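Local coordinates for protein Exo-1,3/1,4-beta-glucanase (Pseudoalteromonas sp., PDB 3RRX) that probably hydrolyses beta-1,3- and beta-1,4-linked glucans from the chain end as a glycoside hydrolase of family 3, and binds calcium, at residues P10-K15 and N283-D288; A102-W107 and W361-K366; F290-W295 and V317-V322; I407-A412 and L564-Q569; I426-G431 and E489-E494. The protein carries 1 engineered substitution. All coordinates share one frame; numbering follows the deposited sequence.

Contact 1 (P10-K15 and N283-D288); sequences PYVNTK and NQLGFD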
# COMPACT_ATOMS: atom_id res chain seq x y z
N PRO A 10 -3.98 25.58 -2.47
CA PRO A 10 -3.10 25.95 -3.58
C PRO A 10 -3.40 25.17 -4.86
O PRO A 10 -3.81 24.01 -4.80
CB PRO A 10 -1.72 25.56 -3.05
CG PRO A 10 -1.99 24.38 -2.17
CD PRO A 10 -3.30 24.72 -1.49
N TYR A 11 -3.19 25.80 -6.01
CA TYR A 11 -3.27 25.09 -7.29
C TYR A 11 -1.99 24.27 -7.45
O TYR A 11 -0.88 24.82 -7.40
CB TYR A 11 -3.44 26.08 -8.44
CG TYR A 11 -3.58 25.43 -9.81
CD1 TYR A 11 -4.84 25.11 -10.33
CD2 TYR A 11 -2.47 25.16 -10.59
CE1 TYR A 11 -4.97 24.53 -11.58
CE2 TYR A 11 -2.60 24.58 -11.85
CZ TYR A 11 -3.85 24.27 -12.34
OH TYR A 11 -3.98 23.68 -13.58
N VAL A 12 -2.13 22.96 -7.64
CA VAL A 12 -0.96 22.09 -7.64
C VAL A 12 -0.78 21.25 -8.91
O VAL A 12 0.14 20.45 -9.01
CB VAL A 12 -0.93 21.17 -6.39
CG1 VAL A 12 -0.82 22.01 -5.10
CG2 VAL A 12 -2.16 20.27 -6.36
N ASN A 13 -1.65 21.46 -9.90
CA ASN A 13 -1.50 20.77 -11.17
C ASN A 13 -0.62 21.58 -12.13
O ASN A 13 -1.05 21.95 -13.21
CB ASN A 13 -2.87 20.50 -11.80
CG ASN A 13 -2.78 19.69 -13.10
OD1 ASN A 13 -1.99 18.76 -13.21
ND2 ASN A 13 -3.57 20.08 -14.09
N THR A 14 0.63 21.83 -11.74
CA THR A 14 1.44 22.81 -12.46
C THR A 14 2.32 22.26 -13.58
O THR A 14 2.91 23.04 -14.32
CB THR A 14 2.34 23.64 -11.52
OG1 THR A 14 3.57 22.95 -11.28
CG2 THR A 14 1.64 23.96 -10.19
N LYS A 15 2.42 20.93 -13.71
CA LYS A 15 3.35 20.35 -14.69
C LYS A 15 2.69 19.77 -15.93
O LYS A 15 3.10 20.06 -17.05
CB LYS A 15 4.21 19.27 -14.05
CG LYS A 15 5.19 19.77 -13.02
CD LYS A 15 5.82 18.58 -12.29
CE LYS A 15 7.27 18.84 -11.96
NZ LYS A 15 8.08 18.85 -13.21
N ASN A 283 -11.48 22.07 -8.49
CA ASN A 283 -11.49 23.50 -8.79
C ASN A 283 -10.27 24.23 -8.20
O ASN A 283 -9.63 25.01 -8.90
CB ASN A 283 -12.81 24.15 -8.36
CG ASN A 283 -13.97 23.74 -9.24
OD1 ASN A 283 -13.77 23.29 -10.37
ND2 ASN A 283 -15.19 23.90 -8.75
N GLN A 284 -9.93 23.95 -6.95
CA GLN A 284 -8.83 24.69 -6.32
C GLN A 284 -7.47 24.03 -6.54
O GLN A 284 -6.52 24.68 -6.98
CB GLN A 284 -9.09 24.91 -4.83
CG GLN A 284 -10.33 25.75 -4.55
CD GLN A 284 -10.48 26.05 -3.07
OE1 GLN A 284 -9.62 26.68 -2.47
NE2 GLN A 284 -11.57 25.58 -2.48
N LEU A 285 -7.37 22.74 -6.23
CA LEU A 285 -6.12 22.02 -6.44
C LEU A 285 -5.82 21.86 -7.92
O LEU A 285 -4.66 21.75 -8.33
CB LEU A 285 -6.17 20.64 -5.76
CG LEU A 285 -6.21 20.63 -4.22
CD1 LEU A 285 -6.20 19.19 -3.71
CD2 LEU A 285 -5.03 21.39 -3.65
N GLY A 286 -6.87 21.84 -8.73
CA GLY A 286 -6.72 21.75 -10.18
C GLY A 286 -6.50 20.37 -10.78
O GLY A 286 -6.10 20.26 -11.93
N PHE A 287 -6.77 19.31 -10.01
CA PHE A 287 -6.69 17.93 -10.53
C PHE A 287 -7.48 17.77 -11.82
O PHE A 287 -8.69 18.01 -11.86
CB PHE A 287 -7.21 16.94 -9.48
CG PHE A 287 -7.26 15.49 -9.93
CD1 PHE A 287 -6.12 14.82 -10.37
CD2 PHE A 287 -8.45 14.78 -9.85
CE1 PHE A 287 -6.17 13.48 -10.75
CE2 PHE A 287 -8.52 13.44 -10.23
CZ PHE A 287 -7.38 12.79 -10.69
N ASP A 288 -6.80 17.32 -12.88
CA ASP A 288 -7.41 17.21 -14.21
C ASP A 288 -7.76 15.76 -14.59
O ASP A 288 -8.22 15.50 -15.70
CB ASP A 288 -6.45 17.82 -15.24
CG ASP A 288 -7.16 18.26 -16.52
OD1 ASP A 288 -8.20 18.93 -16.40
OD2 ASP A 288 -6.68 17.92 -17.62
O HOH W 1 -6.26 22.11 -13.90
O HOH W 2 -4.01 16.72 -12.61
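The carbonyl oxygen of Leu285 takes two backbone N-H groups from the loop 10-15 and also lies over one face of the Tyr11 ring, offset toward its rim. The main bond comes from Val12 N, 2.9 Å from Leu285 O and nearly straight at 170°; the one from Asn13 N to the same oxygen is weak. Tyr11 CG stands anti to the backbone N (chi1 -178°), a turn that brings the ring obliquely up to Gly286, with Tyr11 CE1 3.6 Å from Gly286 CA. Glycine suits this place twice over: a CB would collide with CE1, and the positive phi leading off helix 274-284 would jam it against the preceding carbonyl. Leu285 CD2 lies against Pro10 O, and the Leu285 and Val12 side chains lie side by side, Leu285 CB 4.1 Å from Val12 CG2. One water bonds Tyr11 OH and donates to Gly286 O at 2.7 Å; another accepts from Asp288 N and gives a weak bond to Asn13 OD1, while the Asp288 carboxylate pairs with Arg18. The N-terminal loop is thus attached to a barrel helix end chiefly through backbone carbonyls and waters, side chains contributing shape more than charge.

Contact 2 (A102-W107 and W361-K366); sequences AIPTVW and WGVFTK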
# COMPACT_ATOMS: atom_id res chain seq x y z
N ALA A 102 -17.17 1.11 -29.88
CA ALA A 102 -15.97 0.33 -29.63
C ALA A 102 -14.94 1.13 -28.84
O ALA A 102 -13.98 1.67 -29.40
CB ALA A 102 -15.38 -0.21 -30.93
N ILE A 103 -15.16 1.22 -27.53
CA ILE A 103 -14.23 1.88 -26.63
C ILE A 103 -13.53 0.81 -25.80
O ILE A 103 -14.18 0.07 -25.06
CB ILE A 103 -14.94 2.87 -25.70
CG1 ILE A 103 -15.60 3.98 -26.51
CG2 ILE A 103 -13.95 3.46 -24.68
CD1 ILE A 103 -16.38 4.98 -25.67
N PRO A 104 -12.20 0.72 -25.92
CA PRO A 104 -11.47 -0.29 -25.16
C PRO A 104 -11.63 -0.10 -23.66
O PRO A 104 -11.58 1.04 -23.19
CB PRO A 104 -10.00 -0.03 -25.55
CG PRO A 104 -10.08 0.72 -26.86
CD PRO A 104 -11.31 1.57 -26.73
N THR A 105 -11.85 -1.19 -22.93
CA THR A 105 -11.91 -1.15 -21.47
C THR A 105 -10.48 -1.27 -20.92
O THR A 105 -9.54 -1.48 -21.69
CB THR A 105 -12.80 -2.31 -20.93
OG1 THR A 105 -13.04 -2.15 -19.52
CG2 THR A 105 -12.15 -3.68 -21.20
N VAL A 106 -10.32 -1.11 -19.61
CA VAL A 106 -9.04 -1.36 -18.96
C VAL A 106 -9.26 -2.12 -17.66
O VAL A 106 -10.31 -2.01 -17.02
CB VAL A 106 -8.26 -0.07 -18.60
CG1 VAL A 106 -7.76 0.64 -19.85
CG2 VAL A 106 -9.12 0.86 -17.71
N TRP A 107 -8.24 -2.88 -17.28
CA TRP A 107 -8.25 -3.68 -16.08
C TRP A 107 -7.48 -2.90 -15.02
O TRP A 107 -6.40 -2.36 -15.29
CB TRP A 107 -7.51 -4.99 -16.39
CG TRP A 107 -7.84 -6.13 -15.50
CD1 TRP A 107 -8.60 -6.11 -14.37
CD2 TRP A 107 -7.42 -7.50 -15.67
NE1 TRP A 107 -8.68 -7.38 -13.82
CE2 TRP A 107 -7.97 -8.24 -14.61
CE3 TRP A 107 -6.65 -8.15 -16.63
CZ2 TRP A 107 -7.76 -9.61 -14.48
CZ3 TRP A 107 -6.44 -9.51 -16.49
CH2 TRP A 107 -6.99 -10.23 -15.43
N TRP A 361 -2.92 7.04 -22.30
CA TRP A 361 -2.13 5.84 -22.02
C TRP A 361 -1.96 5.02 -23.31
O TRP A 361 -0.91 4.41 -23.53
CB TRP A 361 -2.78 4.99 -20.92
CG TRP A 361 -2.03 3.71 -20.62
CD1 TRP A 361 -1.03 3.54 -19.71
CD2 TRP A 361 -2.23 2.44 -21.25
NE1 TRP A 361 -0.59 2.23 -19.73
CE2 TRP A 361 -1.31 1.54 -20.67
CE3 TRP A 361 -3.09 1.98 -22.26
CZ2 TRP A 361 -1.23 0.20 -21.07
CZ3 TRP A 361 -3.01 0.64 -22.64
CH2 TRP A 361 -2.08 -0.22 -22.05
N GLY A 362 -2.98 5.00 -24.15
CA GLY A 362 -2.87 4.42 -25.47
C GLY A 362 -3.81 3.26 -25.79
O GLY A 362 -3.45 2.38 -26.58
N VAL A 363 -5.01 3.26 -25.23
CA VAL A 363 -5.91 2.12 -25.45
C VAL A 363 -6.32 1.95 -26.93
O VAL A 363 -6.60 0.83 -27.36
CB VAL A 363 -7.17 2.16 -24.56
CG1 VAL A 363 -6.78 2.09 -23.07
CG2 VAL A 363 -8.02 3.40 -24.86
N PHE A 364 -6.36 3.05 -27.68
CA PHE A 364 -6.70 2.96 -29.11
C PHE A 364 -5.49 2.62 -29.98
O PHE A 364 -5.65 2.06 -31.06
CB PHE A 364 -7.34 4.26 -29.62
CG PHE A 364 -8.78 4.45 -29.20
CD1 PHE A 364 -9.77 3.63 -29.71
CD2 PHE A 364 -9.13 5.45 -28.31
CE1 PHE A 364 -11.10 3.80 -29.33
CE2 PHE A 364 -10.45 5.62 -27.93
CZ PHE A 364 -11.44 4.80 -28.44
N THR A 365 -4.30 2.95 -29.51
CA THR A 365 -3.09 2.77 -30.31
C THR A 365 -2.33 1.46 -30.05
O THR A 365 -1.63 0.98 -30.93
CB THR A 365 -2.11 3.94 -30.14
OG1 THR A 365 -1.78 4.08 -28.76
CG2 THR A 365 -2.75 5.24 -30.64
N LYS A 366 -2.44 0.91 -28.84
CA LYS A 366 -1.80 -0.38 -28.56
C LYS A 366 -2.63 -1.55 -29.05
O LYS A 366 -3.83 -1.42 -29.28
CB LYS A 366 -1.52 -0.55 -27.07
CG LYS A 366 -0.55 0.45 -26.49
CD LYS A 366 -0.04 -0.02 -25.13
CE LYS A 366 0.90 1.00 -24.53
NZ LYS A 366 1.69 0.44 -23.40
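The backbones come nearest at Pro104 and Val363, CA atoms 6.1 Å apart, where the end of helix 344-361, closed by a Schellman motif, faces the chain entering strand 106-110 of the TIM barrel. Gly362 is the C-prime residue of that motif; its positive phi would press any CB against the preceding carbonyl oxygen, so glycine fits, and the chain then bends to present Val363 and Phe364. Pro104 is the hub. Its CB meets Val363 CB at 3.7 Å and its CG rests near Val363 O, while Pro104 CD comes over one face of the Phe364 ring, 3.4 Å from CE1, as a CH-pi contact. The ring gets there because CG is anti to the carbonyl carbon (chi1 -76°), which swings it toward the chain 102-104. Replacing Phe364 with a serine would probably leave Pro104 CD without its aromatic cover and open a gap beside Ala102. Deeper in, the branched Val363 sends CG1 across Val106 CG1 at 3.7 Å, two compact beta-branched chains crossing at about a right angle; Lys358 NZ, from helix 344-361, hydrogen-bonds Pro104 O. At the rim of the Phe364 ring, near its plane, Ala102 O approaches CE1 to 3.6 Å.

Contact 3 (F290-W295 and V317-V322); sequences FVVSDW and VDVIMV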
# COMPACT_ATOMS: atom_id res chain seq x y z
N PHE A 290 -9.30 11.67 -13.18
CA PHE A 290 -10.61 11.15 -12.80
C PHE A 290 -10.63 10.62 -11.37
O PHE A 290 -9.64 10.06 -10.89
CB PHE A 290 -11.12 10.09 -13.79
CG PHE A 290 -10.37 8.76 -13.75
CD1 PHE A 290 -10.86 7.69 -13.01
CD2 PHE A 290 -9.21 8.58 -14.49
CE1 PHE A 290 -10.20 6.46 -12.99
CE2 PHE A 290 -8.54 7.35 -14.47
CZ PHE A 290 -9.03 6.29 -13.73
N VAL A 291 -11.76 10.82 -10.70
CA VAL A 291 -11.96 10.30 -9.35
C VAL A 291 -12.63 8.92 -9.42
O VAL A 291 -13.65 8.77 -10.09
CB VAL A 291 -12.83 11.27 -8.51
CG1 VAL A 291 -13.12 10.66 -7.13
CG2 VAL A 291 -12.13 12.61 -8.36
N VAL A 292 -12.06 7.93 -8.73
CA VAL A 292 -12.69 6.62 -8.60
C VAL A 292 -13.13 6.44 -7.15
O VAL A 292 -12.44 6.89 -6.23
CB VAL A 292 -11.74 5.47 -9.04
CG1 VAL A 292 -10.45 5.48 -8.21
CG2 VAL A 292 -12.44 4.10 -8.96
N SER A 293 -14.29 5.82 -6.92
CA SER A 293 -14.71 5.55 -5.55
C SER A 293 -14.03 4.30 -5.02
O SER A 293 -13.44 3.54 -5.79
CB SER A 293 -16.23 5.42 -5.45
OG SER A 293 -16.70 4.34 -6.25
N ASP A 294 -14.11 4.09 -3.70
CA ASP A 294 -13.59 2.86 -3.10
C ASP A 294 -14.69 1.79 -3.08
O ASP A 294 -15.84 2.05 -3.44
CB ASP A 294 -13.04 3.15 -1.68
CG ASP A 294 -11.88 2.21 -1.29
OD1 ASP A 294 -11.81 1.08 -1.81
OD2 ASP A 294 -11.04 2.60 -0.44
N TRP A 295 -14.33 0.58 -2.65
CA TRP A 295 -15.16 -0.63 -2.78
C TRP A 295 -16.56 -0.49 -2.16
O TRP A 295 -16.70 -0.55 -0.94
CB TRP A 295 -14.40 -1.79 -2.13
CG TRP A 295 -15.02 -3.16 -2.26
CD1 TRP A 295 -16.11 -3.63 -1.58
CD2 TRP A 295 -14.55 -4.24 -3.07
NE1 TRP A 295 -16.36 -4.93 -1.94
CE2 TRP A 295 -15.41 -5.33 -2.84
CE3 TRP A 295 -13.48 -4.39 -3.95
CZ2 TRP A 295 -15.24 -6.57 -3.48
CZ3 TRP A 295 -13.31 -5.62 -4.59
CH2 TRP A 295 -14.19 -6.69 -4.35
N VAL A 317 -17.45 12.11 -8.04
CA VAL A 317 -16.91 10.79 -8.40
C VAL A 317 -17.15 10.55 -9.89
O VAL A 317 -18.25 10.78 -10.39
CB VAL A 317 -17.53 9.64 -7.56
CG1 VAL A 317 -16.99 8.28 -8.03
CG2 VAL A 317 -17.22 9.84 -6.07
N ASP A 318 -16.12 10.09 -10.60
CA ASP A 318 -16.20 9.86 -12.04
C ASP A 318 -16.33 8.40 -12.44
O ASP A 318 -16.91 8.08 -13.49
CB ASP A 318 -14.96 10.46 -12.71
CG ASP A 318 -14.82 11.94 -12.42
OD1 ASP A 318 -15.84 12.65 -12.55
OD2 ASP A 318 -13.72 12.39 -12.02
N VAL A 319 -15.77 7.51 -11.62
CA VAL A 319 -15.87 6.06 -11.85
C VAL A 319 -16.30 5.37 -10.57
O VAL A 319 -15.70 5.57 -9.51
CB VAL A 319 -14.54 5.44 -12.37
CG1 VAL A 319 -14.65 3.90 -12.43
CG2 VAL A 319 -14.16 6.02 -13.74
N ILE A 320 -17.36 4.58 -10.65
CA ILE A 320 -17.94 3.96 -9.46
C ILE A 320 -17.47 2.52 -9.30
O ILE A 320 -17.70 1.68 -10.18
CB ILE A 320 -19.48 4.00 -9.50
CG1 ILE A 320 -19.96 5.45 -9.51
CG2 ILE A 320 -20.05 3.29 -8.27
CD1 ILE A 320 -19.82 6.14 -8.17
N MET A 321 -16.79 2.24 -8.19
CA MET A 321 -16.33 0.88 -7.91
C MET A 321 -17.51 0.14 -7.30
O MET A 321 -17.76 0.24 -6.11
CB MET A 321 -15.14 0.89 -6.94
CG MET A 321 -14.45 -0.49 -6.73
SD MET A 321 -13.04 -0.39 -5.60
CE MET A 321 -11.90 0.58 -6.59
N VAL A 322 -18.25 -0.59 -8.13
CA VAL A 322 -19.41 -1.33 -7.67
C VAL A 322 -19.25 -2.78 -8.14
O VAL A 322 -19.78 -3.20 -9.17
CB VAL A 322 -20.74 -0.64 -8.12
CG1 VAL A 322 -20.73 -0.33 -9.63
CG2 VAL A 322 -21.97 -1.47 -7.71
O HOH W 3 -18.25 3.05 -4.68
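The Phe290 ring meets Val319 obliquely, CD1 lying 3.8 Å from Val319 CG2, and outside the two segments it makes edge-to-face contacts with Phe354 and Trp157. Met321 SD lies oblique to the Trp295 ring and comes nearest the backbone, 3.4 Å from Trp295 N. The third flat group, the Asp318 carboxylate, takes Val291 N on the anti side of OD2, 2.8 Å away and 22° out of its plane; OD2 also makes a salt bridge to Lys282, and OD1 one to Arg346. With an alanine at Asp318, Val291 N would probably lack an acceptor and the two cations their shared anion. The segments run parallel, bridged once, at Val292 and Val319, just ahead of Ile320 and Met321, whose strand pairs with 43-44. Val291 O accepts from both Asp318 N and Val319 N, and Ser293 N reaches Val319 O at 3.0 Å. Val292 CG2 packs on Val319 CG1 and on CE of Met321, whose chain bends at chi3. Ser293 OG, between the backbone N and the carbonyl carbon (chi1 61°), takes Met321 N at 2.9 Å in place of Ser293 O, leaving that oxygen buried without a partner, an irregular pairing consistent with closing the TIM-barrel wall.

Contact 4 (I407-A412 and L564-Q569); sequences ILPIKA and LLTNKQ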
# COMPACT_ATOMS: atom_id res chain seq x y z
N ILE A 407 25.93 -5.36 21.03
CA ILE A 407 25.80 -6.78 20.75
C ILE A 407 25.65 -7.03 19.24
O ILE A 407 26.12 -8.03 18.71
CB ILE A 407 24.64 -7.41 21.56
CG1 ILE A 407 24.55 -8.92 21.30
CG2 ILE A 407 23.32 -6.70 21.28
CD1 ILE A 407 23.48 -9.60 22.12
N LEU A 408 25.00 -6.09 18.54
CA LEU A 408 24.97 -6.11 17.08
C LEU A 408 26.11 -5.27 16.54
O LEU A 408 26.46 -4.24 17.13
CB LEU A 408 23.64 -5.53 16.57
CG LEU A 408 22.38 -6.38 16.77
CD1 LEU A 408 21.14 -5.62 16.32
CD2 LEU A 408 22.52 -7.72 16.01
N PRO A 409 26.70 -5.67 15.40
CA PRO A 409 26.34 -6.85 14.60
C PRO A 409 26.93 -8.13 15.17
O PRO A 409 27.96 -8.11 15.85
CB PRO A 409 26.97 -6.55 13.24
CG PRO A 409 28.17 -5.71 13.56
CD PRO A 409 27.76 -4.87 14.76
N ILE A 410 26.26 -9.24 14.90
CA ILE A 410 26.67 -10.53 15.42
C ILE A 410 27.63 -11.21 14.46
O ILE A 410 27.37 -11.25 13.26
CB ILE A 410 25.45 -11.45 15.60
CG1 ILE A 410 24.53 -10.89 16.68
CG2 ILE A 410 25.89 -12.89 15.91
CD1 ILE A 410 23.10 -11.38 16.56
N LYS A 411 28.74 -11.74 14.98
CA LYS A 411 29.65 -12.53 14.16
C LYS A 411 28.92 -13.67 13.46
O LYS A 411 28.28 -14.49 14.11
CB LYS A 411 30.77 -13.12 15.03
CG LYS A 411 31.77 -12.11 15.54
CD LYS A 411 32.61 -11.55 14.41
CE LYS A 411 33.67 -10.58 14.94
NZ LYS A 411 34.73 -11.28 15.74
N ALA A 412 29.02 -13.72 12.13
CA ALA A 412 28.31 -14.74 11.35
C ALA A 412 28.80 -16.15 11.67
O ALA A 412 28.09 -17.13 11.44
CB ALA A 412 28.44 -14.44 9.86
N LEU A 564 22.14 -7.31 10.41
CA LEU A 564 22.38 -7.83 11.76
C LEU A 564 23.67 -8.63 11.89
O LEU A 564 24.26 -8.69 12.97
CB LEU A 564 21.20 -8.68 12.24
CG LEU A 564 20.06 -7.94 12.95
CD1 LEU A 564 19.47 -6.84 12.07
CD2 LEU A 564 18.99 -8.93 13.38
N LEU A 565 24.10 -9.27 10.80
CA LEU A 565 25.29 -10.13 10.83
C LEU A 565 26.52 -9.45 10.24
O LEU A 565 26.40 -8.62 9.35
CB LEU A 565 25.04 -11.42 10.03
CG LEU A 565 23.89 -12.35 10.45
CD1 LEU A 565 23.92 -13.62 9.59
CD2 LEU A 565 24.01 -12.70 11.92
N THR A 566 27.71 -9.81 10.73
CA THR A 566 28.94 -9.43 10.05
C THR A 566 29.06 -10.27 8.78
O THR A 566 28.29 -11.21 8.58
CB THR A 566 30.19 -9.72 10.90
OG1 THR A 566 30.33 -11.14 11.06
CG2 THR A 566 30.10 -9.06 12.28
N ASN A 567 30.03 -9.94 7.93
CA ASN A 567 30.41 -10.85 6.85
C ASN A 567 31.29 -11.98 7.41
O ASN A 567 31.47 -12.08 8.62
CB ASN A 567 31.11 -10.11 5.71
CG ASN A 567 32.41 -9.45 6.15
OD1 ASN A 567 33.05 -9.87 7.12
ND2 ASN A 567 32.81 -8.40 5.43
N LYS A 568 31.82 -12.82 6.52
CA LYS A 568 32.63 -13.97 6.94
C LYS A 568 33.87 -13.56 7.72
O LYS A 568 34.26 -14.25 8.67
CB LYS A 568 33.07 -14.80 5.73
CG LYS A 568 31.93 -15.36 4.90
CD LYS A 568 32.44 -16.36 3.88
CE LYS A 568 33.45 -15.73 2.92
NZ LYS A 568 33.94 -16.71 1.91
N GLN A 569 34.49 -12.45 7.33
CA GLN A 569 35.70 -11.97 7.98
C GLN A 569 35.42 -11.30 9.33
O GLN A 569 36.35 -10.89 10.03
CB GLN A 569 36.46 -11.01 7.07
CG GLN A 569 37.06 -11.66 5.84
CD GLN A 569 36.02 -12.03 4.80
OE1 GLN A 569 34.99 -11.37 4.67
NE2 GLN A 569 36.29 -13.10 4.06
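Ile410 N bonds to Leu564 O at 2.8 Å, almost straight out from the carbonyl, and Thr566 N returns a bond to Ile410 O at 2.9 Å from above that carbonyl's plane. The two make a single parallel bridge, Ile410 with Leu565. Thr566 extends it: OG1, between the backbone N and the carbonyl carbon (chi1 66°), accepts from Ala412 N at 3.1 Å and gives its own proton to Asn567 O, on a lone pair in the carbonyl plane. Threonine suits the place because CG2 also packs across Pro409, 4.1 Å from CG. Pro409, entered by a cis peptide bond and with no N-H to give, lies just before the pairing, its CA 3.2 Å from Leu564 O. Farther out, Leu408 and Ile410 pack on Val526, and Leu565 on helix 453-463. In the alpha/beta C-terminal domain of family 3, a hydroxyl that accepts and donates thus prolongs the bridge from the loop between strands 399-403 and 415-419 to the chain leaving helix 558-564, with Leu408, Leu564, Leu565 and Ile410 packing beside it.

Contact 5 (I426-G431 and E489-E494); sequences INMQAG and EEPYAE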
# COMPACT_ATOMS: atom_id res chain seq x y z
N ILE A 426 6.76 -16.31 6.80
CA ILE A 426 6.74 -15.24 5.82
C ILE A 426 5.44 -14.45 5.91
O ILE A 426 5.43 -13.24 5.67
CB ILE A 426 7.00 -15.78 4.39
CG1 ILE A 426 8.41 -16.39 4.33
CG2 ILE A 426 6.85 -14.66 3.35
CD1 ILE A 426 8.70 -17.19 3.06
N ASN A 427 4.35 -15.10 6.32
CA ASN A 427 3.09 -14.38 6.40
C ASN A 427 3.12 -13.23 7.42
O ASN A 427 2.50 -12.19 7.21
CB ASN A 427 1.89 -15.32 6.63
CG ASN A 427 1.74 -15.78 8.07
OD1 ASN A 427 2.72 -16.11 8.75
ND2 ASN A 427 0.50 -15.80 8.55
N MET A 428 3.87 -13.43 8.50
CA MET A 428 4.03 -12.39 9.51
C MET A 428 4.94 -11.26 9.05
O MET A 428 4.71 -10.10 9.38
CB MET A 428 4.59 -12.99 10.82
CG MET A 428 3.56 -13.74 11.64
SD MET A 428 4.26 -14.30 13.21
CE MET A 428 4.50 -12.73 14.05
N GLN A 429 6.00 -11.60 8.32
CA GLN A 429 6.89 -10.56 7.81
C GLN A 429 6.25 -9.77 6.66
O GLN A 429 6.61 -8.61 6.42
CB GLN A 429 8.27 -11.14 7.40
CG GLN A 429 8.33 -11.72 6.01
CD GLN A 429 9.58 -12.58 5.80
OE1 GLN A 429 9.99 -13.34 6.69
NE2 GLN A 429 10.18 -12.46 4.63
N ALA A 430 5.30 -10.38 5.96
CA ALA A 430 4.64 -9.70 4.84
C ALA A 430 3.44 -8.85 5.27
O ALA A 430 3.17 -7.79 4.69
CB ALA A 430 4.20 -10.71 3.76
N GLY A 431 2.72 -9.32 6.29
CA GLY A 431 1.54 -8.61 6.77
C GLY A 431 0.37 -8.70 5.80
O GLY A 431 0.38 -9.52 4.89
N GLU A 489 3.25 -8.48 15.56
CA GLU A 489 1.81 -8.56 15.34
C GLU A 489 1.50 -9.65 14.33
O GLU A 489 2.32 -9.95 13.46
CB GLU A 489 1.29 -7.24 14.78
CG GLU A 489 1.48 -6.03 15.67
CD GLU A 489 0.75 -4.81 15.12
OE1 GLU A 489 1.18 -4.25 14.08
OE2 GLU A 489 -0.26 -4.40 15.74
N GLU A 490 0.30 -10.23 14.43
CA GLU A 490 -0.21 -11.11 13.38
C GLU A 490 -0.62 -10.20 12.23
O GLU A 490 -0.85 -9.02 12.43
CB GLU A 490 -1.43 -11.88 13.89
CG GLU A 490 -1.16 -12.79 15.08
CD GLU A 490 -0.32 -13.99 14.71
OE1 GLU A 490 -0.26 -14.33 13.51
OE2 GLU A 490 0.28 -14.60 15.62
N PRO A 491 -0.71 -10.76 11.01
CA PRO A 491 -1.08 -9.93 9.86
C PRO A 491 -2.55 -9.50 9.90
O PRO A 491 -3.40 -10.26 10.39
CB PRO A 491 -0.82 -10.85 8.66
CG PRO A 491 -0.80 -12.23 9.22
CD PRO A 491 -0.27 -12.10 10.61
N TYR A 492 -2.83 -8.31 9.40
CA TYR A 492 -4.19 -7.80 9.36
C TYR A 492 -4.34 -6.77 8.25
O TYR A 492 -3.35 -6.27 7.71
CB TYR A 492 -4.57 -7.15 10.71
CG TYR A 492 -3.57 -6.11 11.17
CD1 TYR A 492 -3.60 -4.81 10.67
CD2 TYR A 492 -2.59 -6.44 12.11
CE1 TYR A 492 -2.68 -3.87 11.09
CE2 TYR A 492 -1.67 -5.50 12.54
CZ TYR A 492 -1.72 -4.21 12.02
OH TYR A 492 -0.80 -3.28 12.43
N ALA A 493 -5.59 -6.45 7.92
CA ALA A 493 -5.90 -5.39 6.96
C ALA A 493 -7.17 -4.69 7.40
O ALA A 493 -8.09 -5.32 7.92
CB ALA A 493 -6.10 -5.98 5.56
N GLU A 494 -7.22 -3.37 7.19
CA GLU A 494 -8.41 -2.57 7.47
C GLU A 494 -8.86 -2.73 8.92
O GLU A 494 -8.03 -2.86 9.83
CB GLU A 494 -9.53 -2.87 6.46
CG GLU A 494 -9.08 -2.68 5.00
CD GLU A 494 -10.21 -2.83 3.98
OE1 GLU A 494 -10.09 -3.69 3.08
OE2 GLU A 494 -11.20 -2.10 4.06
O HOH W 4 2.55 -9.46 10.59
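Pro491 turns its ring toward the end of helix 426-430, its CB 3.8 Å from Gly431 CA. Gly431, leaving the helix with positive phi, a conformation that favours glycine, offers a surface on which the proline can rest. Asn427 takes a first torsion of 79°, with CG between the backbone N and the carbonyl carbon; this brings ND2 to 3.9 Å from Pro491 CG, while the amide's hydrogen bond goes to Gly439 O. Met428 starts extended (chi2 -176°) and bends at its last torsion (chi3 69°), which turns CE to within 3.6 Å of Glu489 O; a flexible thioether can make such a turn. A water donates to both Met428 O, at 2.6 Å, and Glu489 O, at 2.9 Å. Glu489 is held by Tyr492 OH, which donates to its OE1 at 2.8 Å, and by Arg533 at OE2. The contact joins the short helix after strand 415-419 to the loop after strand 482-488, two adjacent parallel strands in the six-stranded sheet of the C-terminal family 3 domain.

Contacts 1, 2 and 3 belong to the barrel part of the chain. Contact 1 runs straight into contact 3 along the sequence, their centres 20 Å apart, while contacts 2 and 3 reach the same sheet, centres 19 Å apart. Contacts 4 and 5 lie in the C-terminal domain, 28 Å apart between centres, and contact 5 falls within the stretch of chain that contact 4 closes. Of the contact pairs spanning the two halves, 3 and 5 approach most closely, nearest atoms about 7 Å apart. An ethanediol, probably from the crystallisation liquor, lies about 4 Å from the Trp295 side chain. Metals sit apart: the sodium ion is about 5 Å from the Ala102 side chain, the calcium ion about 14 Å from that of Glu489.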